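Local atomic coordinates of 3-hydroxyisobutyrate dehydrogenase (PDB entry 3G0O), a protein that probably catalyses the NAD(+)-dependent oxidation of L-threonate to 2-dehydro-L-erythronate, accepting NADP(+) less readily. Residues A[18-23]-A[40-45]; A[25-30]-A[44-49]; A[71-76]-A[242-247]; A[101-106]-A[249-254]. All coordinates share one frame; numbering follows the deposited sequence.

Contact 1: A[18-23]-A[40-45]; sequences MGMGAA and PQACAN
In the Rossmann-type dinucleotide-binding domain, helices 17-28 and 40-48 follow the first two parallel strands of the sheet, and Met20 reaches from the first helix to Ala42 and Asn45 on the second. The glycine-rich sequence running from the loop after strand 9-13 into helix 17-28, with Gly14, Gly16 and Gly19, fits the GxGxxG pattern by which such domains usually receive the dinucleotide, so Met20 directly follows the last glycine of a probable cofactor-binding motif. Met20, present as selenomethionine, supplies the whole side-chain bridge from its helix. Its CG lies beside the backbone N, opposite the carbonyl carbon (chi1 -85°), and two further bends at chi2 and chi3 fold the chain, presenting selenium and the terminal methyl together to the second helix. Selenium packs against Ala42, with Met20 SE 4.3 Å from Ala42 CB, and also comes within 4.0 Å of the backbone O of Ala42. The interaction is apolar packing between largely buried groups. Leu15, in the loop before helix 17-28, touches both Met20 and Ala42. One helical turn beyond Ala42, the methyl group takes over: Met20 CE rests 4.2 Å from Asn45 CB, touching the aliphatic root of that side chain.

Contact 2: A[25-30]-A[44-49]; sequences SCLRAG and ANLLAE
Leu27 on the last turns of helix 17-28 faces Glu49, just past the end of helix 40-48, with their CA atoms 7.9 Å apart, the nearest pair of CA atoms between the two segments. One methyl group does most of the joining. Leu27 carries CG beside its backbone N and opposite the carbonyl carbon (chi1 -82°), and an extended chi2 (-177°) takes CD1 across the gap. There Leu27 CD1 meets the backbone of the partner first, lying 3.4 Å from Glu49 O, and then its side-chain root, 4.0 Å from Glu49 CB. The same methyl touches a branch of Leu46, with CD1 of Leu27 and CD1 of Leu46 4.2 Å apart. Although the CB of Leu46 does not point at the opposing helix, its branched end swings closer and completes this small apolar patch. Glu49 thus offers its backbone carbonyl and CB to the leucine, while its carboxylate turns to a residue outside the two segments: OE1 forms a salt bridge with NE of Arg24, about one turn before Leu27. Methyl packing and this outside ion pair together join helix 17-28 to the end of helix 40-48 and the residue after it. Beyond Leu27 the chain leaves its helix through a Schellman motif. Gly30 has positive phi (86°), and its N bonds back to Leu27 O at 3.1 Å, turning the chain toward strand 32-36. Leu27 also touches Thr33 of that strand, whereas Leu46 touches Ala51 in the loop after its helix; on helix 17-28, Cys26 and Ala29 contact helix 148-161.

Contact 3: A[71-76]-A[242-247]; sequences LVVNAA and VDIFVK
Lys247 sends CG opposite its backbone N (chi1 166°) and then bends at chi3 and chi4, bringing CE and NZ back over Val73, whose CG1 is likewise opposite its own N (chi1 177°). The contact bridges the Rossmann-type domain and the helical C-terminal domain: Val73 and Asn74 belong to the loop after strand 67-70, and Lys247 and Ile244 lie one turn apart on helix 242-258. Val73 CG1 touches both partners, which approach it from directions roughly at right angles. It meets the terminal methyl of Ile244, CG1 to CD1 at 3.6 Å, and presses tightly on the lysine, CG1 to CE of Lys247 at 3.4 Å. Farther back along the lysine, CD lies 4.1 Å from Asn74 CB. Asn74 is the N-cap of helix 75-82; its OD1 accepts a hydrogen bond from the backbone N of Gln77, so its carbonyl oxygen caps that helix while CB meets the lysine. This interdomain contact is near the predicted active site: the side chain of Lys247 lies about 8 Å from that of Lys179, and the side chain of Ile244 about 7 Å from a bound L(+)-tartaric acid. The polar link is partly direct and partly through solvent. Lys247 NZ gives a weak hydrogen bond to Val73 O at 3.4 Å, and one water accepts from NZ while donating to Val73 O, 3.1 Å from each.

Contact 4: A[101-106]-A[249-254]; sequences SSTISS and LGLVAD
The apolar packing here is the work of Leu251, which projects from helix 242-258 against the bend of the loop between strand 97-100 and helix 106-117. Its CG extends opposite the backbone N (chi1 -179°), and the two methyl groups straddle successive parts of the loop. Leu251 CD1 abuts Ser105 CB at 3.9 Å. The other branch lies against main chain, with CD2 of Leu251 3.7 Å from Ile104 C, and also approaches the methyl of Thr103, whose CG2 is 4.4 Å from CD2. CB of Ile104 points away from the leucine, and its side chain touches Ser176 on helix 174-202 and Ala75 on helix 75-82. Leu251 in turn also touches Ile180 of helix 174-202.

The hydroxyls of the loop are hydrogen-bonded beyond this pair of segments. Ser105 is the N-cap of helix 106-117; its OG, between backbone N and carbonyl carbon (chi1 71°), accepts from the N of Asp108, leaving CB to meet the leucine. Thr103 OG1 is hydrogen-bonded to NZ of Lys179, the predicted active-site residue.

The contact thus separates its chemistry: carbon atoms of Thr103 and Ser105 pack on the C-terminal domain's leucine, while their hydroxyls cap a helix and hydrogen-bond NZ of Lys179. This is consistent with Thr103 helping to position that lysine at the domain interface.

Contacts 1 and 2 are successive parts of one helix pair, 17-28 with 40-48, their centres 8 Å apart; Leu46 CD1 joins them by packing 3.7 Å from Ala23 CB. Contacts 3 and 4 lie along helix 242-258, with centres 9 Å apart, and tie two loops of the nucleotide-binding domain to the C-terminal domain. Those loops are themselves linked, Ser102 OG lying 2.7 Å from Val72 O in a probable hydrogen bond. Leu71 connects the two groups, its CD1 3.4 Å from Gly19 CA. Both interdomain contacts lie near the predicted active-site Lys179, whose side chain is about 3 Å from that of Thr103, whereas the Met20 side chain is about 12 Å from the tartrate.

Contact 1: A[18-23]-A[40-45]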
loop_
_atom_site.group_PDB
_atom_site.type_symbol
_atom_site.label_atom_id
_atom_site.label_comp_id
_atom_site.label_asym_id
_atom_site.label_seq_id
_atom_site.Cartn_x
_atom_site.Cartn_y
_atom_site.Cartn_z
HETATM N N MSE A 18 -3.538 -11.252 -17.360
HETATM C CA MSE A 18 -4.927 -11.034 -16.988
HETATM C C MSE A 18 -5.872 -11.773 -17.933
HETATM O O MSE A 18 -6.834 -12.395 -17.491
HETATM C CB MSE A 18 -5.249 -9.536 -16.986
HETATM C CG MSE A 18 -4.452 -8.720 -15.959
HETATM SE SE MSE A 18 -4.737 -9.268 -14.106
HETATM C CE MSE A 18 -6.357 -8.274 -13.744
ATOM N N GLY A 19 -5.579 -11.705 -19.229
ATOM C CA GLY A 19 -6.408 -12.361 -20.227
ATOM C C GLY A 19 -6.465 -13.868 -20.082
ATOM O O GLY A 19 -7.537 -14.461 -20.210
HETATM N N MSE A 20 -5.318 -14.494 -19.827
HETATM C CA MSE A 20 -5.284 -15.941 -19.659
HETATM C C MSE A 20 -6.110 -16.327 -18.443
HETATM O O MSE A 20 -6.819 -17.333 -18.460
HETATM C CB MSE A 20 -3.847 -16.446 -19.498
HETATM C CG MSE A 20 -3.115 -16.686 -20.813
HETATM SE SE MSE A 20 -3.999 -17.984 -21.982
HETATM C CE MSE A 20 -3.643 -19.607 -20.988
ATOM N N GLY A 21 -6.016 -15.522 -17.387
ATOM C CA GLY A 21 -6.783 -15.808 -16.190
ATOM C C GLY A 21 -8.269 -15.775 -16.499
ATOM O O GLY A 21 -9.013 -16.665 -16.087
ATOM N N ALA A 22 -8.701 -14.753 -17.233
ATOM C CA ALA A 22 -10.108 -14.621 -17.596
ATOM C C ALA A 22 -10.558 -15.816 -18.440
ATOM O O ALA A 22 -11.597 -16.417 -18.171
ATOM C CB ALA A 22 -10.335 -13.322 -18.364
ATOM N N ALA A 23 -9.769 -16.160 -19.453
ATOM C CA ALA A 23 -10.093 -17.280 -20.330
ATOM C C ALA A 23 -10.223 -18.581 -19.538
ATOM O O ALA A 23 -11.170 -19.341 -19.735
ATOM C CB ALA A 23 -9.032 -17.422 -21.409
ATOM N N PRO A 40 1.337 -17.575 -30.134
ATOM C CA PRO A 40 0.925 -18.943 -30.469
ATOM C C PRO A 40 0.973 -19.921 -29.299
ATOM O O PRO A 40 0.263 -20.922 -29.302
ATOM C CB PRO A 40 1.891 -19.328 -31.588
ATOM C CG PRO A 40 3.128 -18.560 -31.233
ATOM C CD PRO A 40 2.567 -17.209 -30.861
ATOM N N GLN A 41 1.799 -19.632 -28.302
ATOM C CA GLN A 41 1.910 -20.517 -27.154
ATOM C C GLN A 41 0.725 -20.323 -26.210
ATOM O O GLN A 41 0.253 -21.278 -25.594
ATOM C CB GLN A 41 3.237 -20.266 -26.439
ATOM C CG GLN A 41 3.648 -21.394 -25.497
ATOM C CD GLN A 41 3.657 -22.771 -26.166
ATOM O OE1 GLN A 41 3.493 -23.795 -25.499
ATOM N NE2 GLN A 41 3.859 -22.800 -27.480
ATOM N N ALA A 42 0.233 -19.091 -26.109
ATOM C CA ALA A 42 -0.924 -18.800 -25.261
ATOM C C ALA A 42 -2.134 -19.510 -25.871
ATOM O O ALA A 42 -2.937 -20.129 -25.170
ATOM C CB ALA A 42 -1.173 -17.295 -25.210
ATOM N N CYS A 43 -2.248 -19.419 -27.192
ATOM C CA CYS A 43 -3.351 -20.046 -27.902
ATOM C C CYS A 43 -3.328 -21.557 -27.727
ATOM O O CYS A 43 -4.339 -22.166 -27.383
ATOM C CB CYS A 43 -3.285 -19.680 -29.383
ATOM S SG CYS A 43 -3.585 -17.926 -29.696
ATOM N N ALA A 44 -2.163 -22.159 -27.948
ATOM C CA ALA A 44 -2.012 -23.603 -27.811
ATOM C C ALA A 44 -2.407 -24.082 -26.419
ATOM O O ALA A 44 -3.064 -25.113 -26.278
ATOM C CB ALA A 44 -0.573 -24.012 -28.120
ATOM N N ASN A 45 -2.006 -23.347 -25.384
ATOM C CA ASN A 45 -2.358 -23.747 -24.026
ATOM C C ASN A 45 -3.856 -23.727 -23.815
ATOM O O ASN A 45 -4.403 -24.598 -23.143
ATOM C CB ASN A 45 -1.736 -22.825 -22.980
ATOM C CG ASN A 45 -0.257 -22.997 -22.867
ATOM O OD1 ASN A 45 0.262 -24.103 -23.022
ATOM N ND2 ASN A 45 0.444 -21.906 -22.579
#

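Contact 2: A[25-30]-A[44-49]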
loop_
_atom_site.group_PDB
_atom_site.type_symbol
_atom_site.label_atom_id
_atom_site.label_comp_id
_atom_site.label_asym_id
_atom_site.label_seq_id
_atom_site.Cartn_x
_atom_site.Cartn_y
_atom_site.Cartn_z
ATOM N N SER A 25 -10.856 -18.855 -16.373
ATOM C CA SER A 25 -11.998 -18.740 -15.482
ATOM C C SER A 25 -13.283 -19.011 -16.261
ATOM O O SER A 25 -14.210 -19.625 -15.738
ATOM C CB SER A 25 -12.030 -17.349 -14.848
ATOM O OG SER A 25 -10.886 -17.159 -14.031
ATOM N N CYS A 26 -13.340 -18.555 -17.511
ATOM C CA CYS A 26 -14.520 -18.801 -18.337
ATOM C C CYS A 26 -14.627 -20.297 -18.623
ATOM O O CYS A 26 -15.722 -20.855 -18.626
ATOM C CB CYS A 26 -14.440 -18.026 -19.650
ATOM S SG CYS A 26 -14.756 -16.257 -19.481
ATOM N N LEU A 27 -13.484 -20.940 -18.865
ATOM C CA LEU A 27 -13.465 -22.376 -19.128
ATOM C C LEU A 27 -13.945 -23.142 -17.897
ATOM O O LEU A 27 -14.691 -24.114 -18.019
ATOM C CB LEU A 27 -12.056 -22.840 -19.530
ATOM C CG LEU A 27 -11.655 -22.638 -20.998
ATOM C CD1 LEU A 27 -10.256 -23.205 -21.259
ATOM C CD2 LEU A 27 -12.681 -23.345 -21.892
ATOM N N ARG A 28 -13.527 -22.709 -16.709
ATOM C CA ARG A 28 -13.955 -23.381 -15.484
ATOM C C ARG A 28 -15.446 -23.192 -15.275
ATOM O O ARG A 28 -16.122 -24.069 -14.742
ATOM C CB ARG A 28 -13.222 -22.838 -14.252
ATOM C CG ARG A 28 -11.766 -23.242 -14.142
ATOM C CD ARG A 28 -11.296 -23.166 -12.691
ATOM N NE ARG A 28 -11.600 -21.876 -12.080
ATOM C CZ ARG A 28 -10.966 -20.742 -12.365
ATOM N NH1 ARG A 28 -9.981 -20.729 -13.253
ATOM N NH2 ARG A 28 -11.332 -19.614 -11.769
ATOM N N ALA A 29 -15.953 -22.035 -15.691
ATOM C CA ALA A 29 -17.366 -21.720 -15.540
ATOM C C ALA A 29 -18.236 -22.512 -16.511
ATOM O O ALA A 29 -19.459 -22.480 -16.416
ATOM C CB ALA A 29 -17.591 -20.223 -15.738
ATOM N N GLY A 30 -17.603 -23.206 -17.452
ATOM C CA GLY A 30 -18.349 -24.001 -18.412
ATOM C C GLY A 30 -18.836 -23.245 -19.634
ATOM O O GLY A 30 -19.683 -23.736 -20.383
ATOM N N ALA A 44 -2.163 -22.159 -27.948
ATOM C CA ALA A 44 -2.012 -23.603 -27.811
ATOM C C ALA A 44 -2.407 -24.082 -26.419
ATOM O O ALA A 44 -3.064 -25.113 -26.278
ATOM C CB ALA A 44 -0.573 -24.012 -28.120
ATOM N N ASN A 45 -2.006 -23.347 -25.384
ATOM C CA ASN A 45 -2.358 -23.747 -24.026
ATOM C C ASN A 45 -3.856 -23.727 -23.815
ATOM O O ASN A 45 -4.403 -24.598 -23.143
ATOM C CB ASN A 45 -1.736 -22.825 -22.980
ATOM C CG ASN A 45 -0.257 -22.997 -22.867
ATOM O OD1 ASN A 45 0.262 -24.103 -23.022
ATOM N ND2 ASN A 45 0.444 -21.906 -22.579
ATOM N N LEU A 46 -4.513 -22.717 -24.373
ATOM C CA LEU A 46 -5.953 -22.591 -24.220
ATOM C C LEU A 46 -6.659 -23.753 -24.908
ATOM O O LEU A 46 -7.611 -24.316 -24.367
ATOM C CB LEU A 46 -6.428 -21.256 -24.799
ATOM C CG LEU A 46 -7.667 -20.665 -24.125
ATOM C CD1 LEU A 46 -7.385 -20.449 -22.640
ATOM C CD2 LEU A 46 -8.036 -19.348 -24.790
ATOM N N LEU A 47 -6.182 -24.116 -26.096
ATOM C CA LEU A 47 -6.771 -25.224 -26.841
ATOM C C LEU A 47 -6.616 -26.508 -26.035
ATOM O O LEU A 47 -7.565 -27.281 -25.886
ATOM C CB LEU A 47 -6.088 -25.372 -28.209
ATOM C CG LEU A 47 -6.333 -24.230 -29.203
ATOM C CD1 LEU A 47 -5.589 -24.501 -30.501
ATOM C CD2 LEU A 47 -7.825 -24.089 -29.464
ATOM N N ALA A 48 -5.416 -26.722 -25.504
ATOM C CA ALA A 48 -5.131 -27.903 -24.704
ATOM C C ALA A 48 -6.025 -27.954 -23.471
ATOM O O ALA A 48 -6.219 -29.014 -22.876
ATOM C CB ALA A 48 -3.670 -27.905 -24.285
ATOM N N GLU A 49 -6.574 -26.805 -23.091
ATOM C CA GLU A 49 -7.434 -26.729 -21.921
ATOM C C GLU A 49 -8.932 -26.732 -22.200
ATOM O O GLU A 49 -9.733 -26.529 -21.287
ATOM C CB GLU A 49 -7.044 -25.514 -21.080
ATOM C CG GLU A 49 -5.734 -25.737 -20.337
ATOM C CD GLU A 49 -5.179 -24.477 -19.714
ATOM O OE1 GLU A 49 -5.918 -23.799 -18.971
ATOM O OE2 GLU A 49 -3.994 -24.170 -19.967
#

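Contact 3: A[71-76]-A[242-247]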
loop_
_atom_site.group_PDB
_atom_site.type_symbol
_atom_site.label_atom_id
_atom_site.label_comp_id
_atom_site.label_asym_id
_atom_site.label_seq_id
_atom_site.Cartn_x
_atom_site.Cartn_y
_atom_site.Cartn_z
ATOM N N LEU A 71 -8.878 -7.431 -23.374
ATOM C CA LEU A 71 -7.896 -7.123 -22.338
ATOM C C LEU A 71 -6.577 -6.766 -23.009
ATOM O O LEU A 71 -5.706 -7.618 -23.195
ATOM C CB LEU A 71 -7.716 -8.334 -21.418
ATOM C CG LEU A 71 -8.925 -8.704 -20.550
ATOM C CD1 LEU A 71 -8.972 -10.201 -20.334
ATOM C CD2 LEU A 71 -8.851 -7.972 -19.220
ATOM N N VAL A 72 -6.441 -5.497 -23.380
ATOM C CA VAL A 72 -5.236 -5.019 -24.036
ATOM C C VAL A 72 -4.668 -3.786 -23.334
ATOM O O VAL A 72 -5.309 -3.200 -22.462
ATOM C CB VAL A 72 -5.504 -4.702 -25.526
ATOM C CG1 VAL A 72 -5.890 -5.981 -26.256
ATOM C CG2 VAL A 72 -6.605 -3.662 -25.657
ATOM N N VAL A 73 -3.464 -3.399 -23.735
ATOM C CA VAL A 73 -2.761 -2.275 -23.128
ATOM C C VAL A 73 -3.373 -0.888 -23.294
ATOM O O VAL A 73 -3.476 -0.139 -22.322
ATOM C CB VAL A 73 -1.291 -2.225 -23.629
ATOM C CG1 VAL A 73 -0.578 -1.016 -23.052
ATOM C CG2 VAL A 73 -0.566 -3.498 -23.227
ATOM N N ASN A 74 -3.788 -0.537 -24.504
ATOM C CA ASN A 74 -4.327 0.800 -24.719
ATOM C C ASN A 74 -5.502 0.916 -25.683
ATOM O O ASN A 74 -5.917 -0.059 -26.311
ATOM C CB ASN A 74 -3.204 1.717 -25.200
ATOM C CG ASN A 74 -2.517 1.174 -26.428
ATOM O OD1 ASN A 74 -3.167 0.862 -27.426
ATOM N ND2 ASN A 74 -1.199 1.050 -26.365
ATOM N N ALA A 75 -6.017 2.138 -25.794
ATOM C CA ALA A 75 -7.147 2.446 -26.662
ATOM C C ALA A 75 -6.839 2.140 -28.119
ATOM O O ALA A 75 -7.702 1.661 -28.861
ATOM C CB ALA A 75 -7.528 3.913 -26.515
ATOM N N ALA A 76 -5.608 2.428 -28.532
ATOM C CA ALA A 76 -5.209 2.183 -29.909
ATOM C C ALA A 76 -5.417 0.709 -30.238
ATOM O O ALA A 76 -5.942 0.368 -31.298
ATOM C CB ALA A 76 -3.752 2.571 -30.109
ATOM N N VAL A 242 7.825 -0.606 -17.574
ATOM C CA VAL A 242 7.975 0.768 -17.120
ATOM C C VAL A 242 7.110 1.671 -17.993
ATOM O O VAL A 242 6.380 2.530 -17.489
ATOM C CB VAL A 242 9.455 1.224 -17.229
ATOM C CG1 VAL A 242 9.552 2.753 -17.249
ATOM C CG2 VAL A 242 10.249 0.661 -16.065
ATOM N N ASP A 243 7.186 1.465 -19.305
ATOM C CA ASP A 243 6.415 2.274 -20.244
ATOM C C ASP A 243 4.903 2.221 -20.028
ATOM O O ASP A 243 4.183 3.107 -20.489
ATOM C CB ASP A 243 6.754 1.887 -21.691
ATOM C CG ASP A 243 8.103 2.427 -22.132
ATOM O OD1 ASP A 243 8.585 3.398 -21.505
ATOM O OD2 ASP A 243 8.675 1.897 -23.110
ATOM N N ILE A 244 4.419 1.201 -19.322
ATOM C CA ILE A 244 2.987 1.106 -19.057
ATOM C C ILE A 244 2.578 2.247 -18.136
ATOM O O ILE A 244 1.540 2.877 -18.339
ATOM C CB ILE A 244 2.597 -0.223 -18.367
ATOM C CG1 ILE A 244 2.819 -1.401 -19.319
ATOM C CG2 ILE A 244 1.122 -0.176 -17.942
ATOM C CD1 ILE A 244 1.919 -1.390 -20.536
ATOM N N PHE A 245 3.388 2.510 -17.114
ATOM C CA PHE A 245 3.055 3.587 -16.200
ATOM C C PHE A 245 3.390 4.967 -16.735
ATOM O O PHE A 245 2.829 5.961 -16.276
ATOM C CB PHE A 245 3.663 3.339 -14.822
ATOM C CG PHE A 245 2.825 2.427 -13.986
ATOM C CD1 PHE A 245 3.100 1.066 -13.919
ATOM C CD2 PHE A 245 1.681 2.913 -13.360
ATOM C CE1 PHE A 245 2.243 0.198 -13.244
ATOM C CE2 PHE A 245 0.818 2.057 -12.686
ATOM C CZ PHE A 245 1.101 0.693 -12.628
ATOM N N VAL A 246 4.300 5.034 -17.702
ATOM C CA VAL A 246 4.610 6.315 -18.329
ATOM C C VAL A 246 3.291 6.700 -19.008
ATOM O O VAL A 246 2.840 7.846 -18.945
ATOM C CB VAL A 246 5.715 6.180 -19.409
ATOM C CG1 VAL A 246 5.773 7.439 -20.256
ATOM C CG2 VAL A 246 7.056 5.932 -18.750
ATOM N N LYS A 247 2.665 5.711 -19.636
ATOM C CA LYS A 247 1.397 5.915 -20.317
ATOM C C LYS A 247 0.265 6.189 -19.331
ATOM O O LYS A 247 -0.439 7.186 -19.455
ATOM C CB LYS A 247 1.055 4.683 -21.163
ATOM C CG LYS A 247 -0.385 4.626 -21.654
ATOM C CD LYS A 247 -0.614 3.411 -22.547
ATOM C CE LYS A 247 -0.282 2.101 -21.829
ATOM N NZ LYS A 247 -1.238 1.788 -20.726
HETATM O O HOH W 1 -2.129 -1.056 -19.709
#

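Contact 4: A[101-106]-A[249-254]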
loop_
_atom_site.group_PDB
_atom_site.type_symbol
_atom_site.label_atom_id
_atom_site.label_comp_id
_atom_site.label_asym_id
_atom_site.label_seq_id
_atom_site.Cartn_x
_atom_site.Cartn_y
_atom_site.Cartn_z
ATOM N N SER A 101 -11.769 -4.050 -21.298
ATOM C CA SER A 101 -11.027 -4.055 -20.047
ATOM C C SER A 101 -9.566 -3.678 -20.287
ATOM O O SER A 101 -8.671 -4.524 -20.271
ATOM C CB SER A 101 -11.125 -5.437 -19.407
ATOM O OG SER A 101 -12.487 -5.794 -19.205
ATOM N N SER A 102 -9.342 -2.393 -20.513
ATOM C CA SER A 102 -8.006 -1.869 -20.767
ATOM C C SER A 102 -7.807 -0.691 -19.815
ATOM O O SER A 102 -8.335 -0.684 -18.709
ATOM C CB SER A 102 -7.922 -1.402 -22.226
ATOM O OG SER A 102 -6.662 -0.837 -22.539
ATOM N N THR A 103 -7.028 0.296 -20.233
ATOM C CA THR A 103 -6.827 1.487 -19.416
ATOM C C THR A 103 -6.880 2.639 -20.405
ATOM O O THR A 103 -5.862 3.038 -20.974
ATOM C CB THR A 103 -5.475 1.466 -18.676
ATOM O OG1 THR A 103 -5.413 0.311 -17.831
ATOM C CG2 THR A 103 -5.322 2.704 -17.812
ATOM N N ILE A 104 -8.086 3.155 -20.609
ATOM C CA ILE A 104 -8.318 4.221 -21.568
ATOM C C ILE A 104 -9.002 5.442 -20.951
ATOM O O ILE A 104 -9.489 5.395 -19.825
ATOM C CB ILE A 104 -9.176 3.678 -22.739
ATOM C CG1 ILE A 104 -10.591 3.337 -22.255
ATOM C CG2 ILE A 104 -8.520 2.436 -23.318
ATOM C CD1 ILE A 104 -11.488 2.717 -23.328
ATOM N N SER A 105 -9.049 6.535 -21.703
ATOM C CA SER A 105 -9.674 7.754 -21.218
ATOM C C SER A 105 -11.185 7.589 -21.234
ATOM O O SER A 105 -11.718 6.713 -21.921
ATOM C CB SER A 105 -9.296 8.936 -22.106
ATOM O OG SER A 105 -9.939 8.836 -23.364
ATOM N N SER A 106 -11.870 8.425 -20.465
ATOM C CA SER A 106 -13.323 8.390 -20.418
ATOM C C SER A 106 -13.870 8.741 -21.798
ATOM O O SER A 106 -14.851 8.147 -22.262
ATOM C CB SER A 106 -13.848 9.389 -19.395
ATOM O OG SER A 106 -15.258 9.317 -19.305
ATOM N N LEU A 249 0.275 7.069 -16.032
ATOM C CA LEU A 249 0.412 8.277 -15.236
ATOM C C LEU A 249 0.262 9.498 -16.143
ATOM O O LEU A 249 -0.020 10.602 -15.676
ATOM C CB LEU A 249 1.756 8.288 -14.504
ATOM C CG LEU A 249 1.822 7.307 -13.321
ATOM C CD1 LEU A 249 3.237 7.257 -12.771
ATOM C CD2 LEU A 249 0.838 7.725 -12.239
ATOM N N GLY A 250 0.453 9.289 -17.441
ATOM C CA GLY A 250 0.276 10.375 -18.386
ATOM C C GLY A 250 -1.217 10.645 -18.490
ATOM O O GLY A 250 -1.656 11.795 -18.556
ATOM N N LEU A 251 -2.004 9.572 -18.495
ATOM C CA LEU A 251 -3.453 9.693 -18.577
ATOM C C LEU A 251 -3.983 10.345 -17.297
ATOM O O LEU A 251 -4.927 11.140 -17.336
ATOM C CB LEU A 251 -4.085 8.314 -18.782
ATOM C CG LEU A 251 -5.606 8.245 -18.921
ATOM C CD1 LEU A 251 -6.087 9.245 -19.965
ATOM C CD2 LEU A 251 -6.003 6.826 -19.314
ATOM N N VAL A 252 -3.377 10.005 -16.165
ATOM C CA VAL A 252 -3.765 10.597 -14.890
ATOM C C VAL A 252 -3.498 12.107 -14.971
ATOM O O VAL A 252 -4.340 12.924 -14.590
ATOM C CB VAL A 252 -2.955 9.984 -13.716
ATOM C CG1 VAL A 252 -3.087 10.846 -12.472
ATOM C CG2 VAL A 252 -3.458 8.572 -13.413
ATOM N N ALA A 253 -2.326 12.466 -15.487
ATOM C CA ALA A 253 -1.946 13.867 -15.632
ATOM C C ALA A 253 -2.986 14.644 -16.450
ATOM O O ALA A 253 -3.422 15.725 -16.046
ATOM C CB ALA A 253 -0.571 13.970 -16.293
ATOM N N ASP A 254 -3.386 14.089 -17.592
ATOM C CA ASP A 254 -4.378 14.731 -18.452
ATOM C C ASP A 254 -5.713 14.908 -17.739
ATOM O O ASP A 254 -6.337 15.966 -17.833
ATOM C CB ASP A 254 -4.605 13.913 -19.726
ATOM C CG ASP A 254 -3.421 13.950 -20.665
ATOM O OD1 ASP A 254 -2.600 14.887 -20.570
ATOM O OD2 ASP A 254 -3.321 13.044 -21.519
#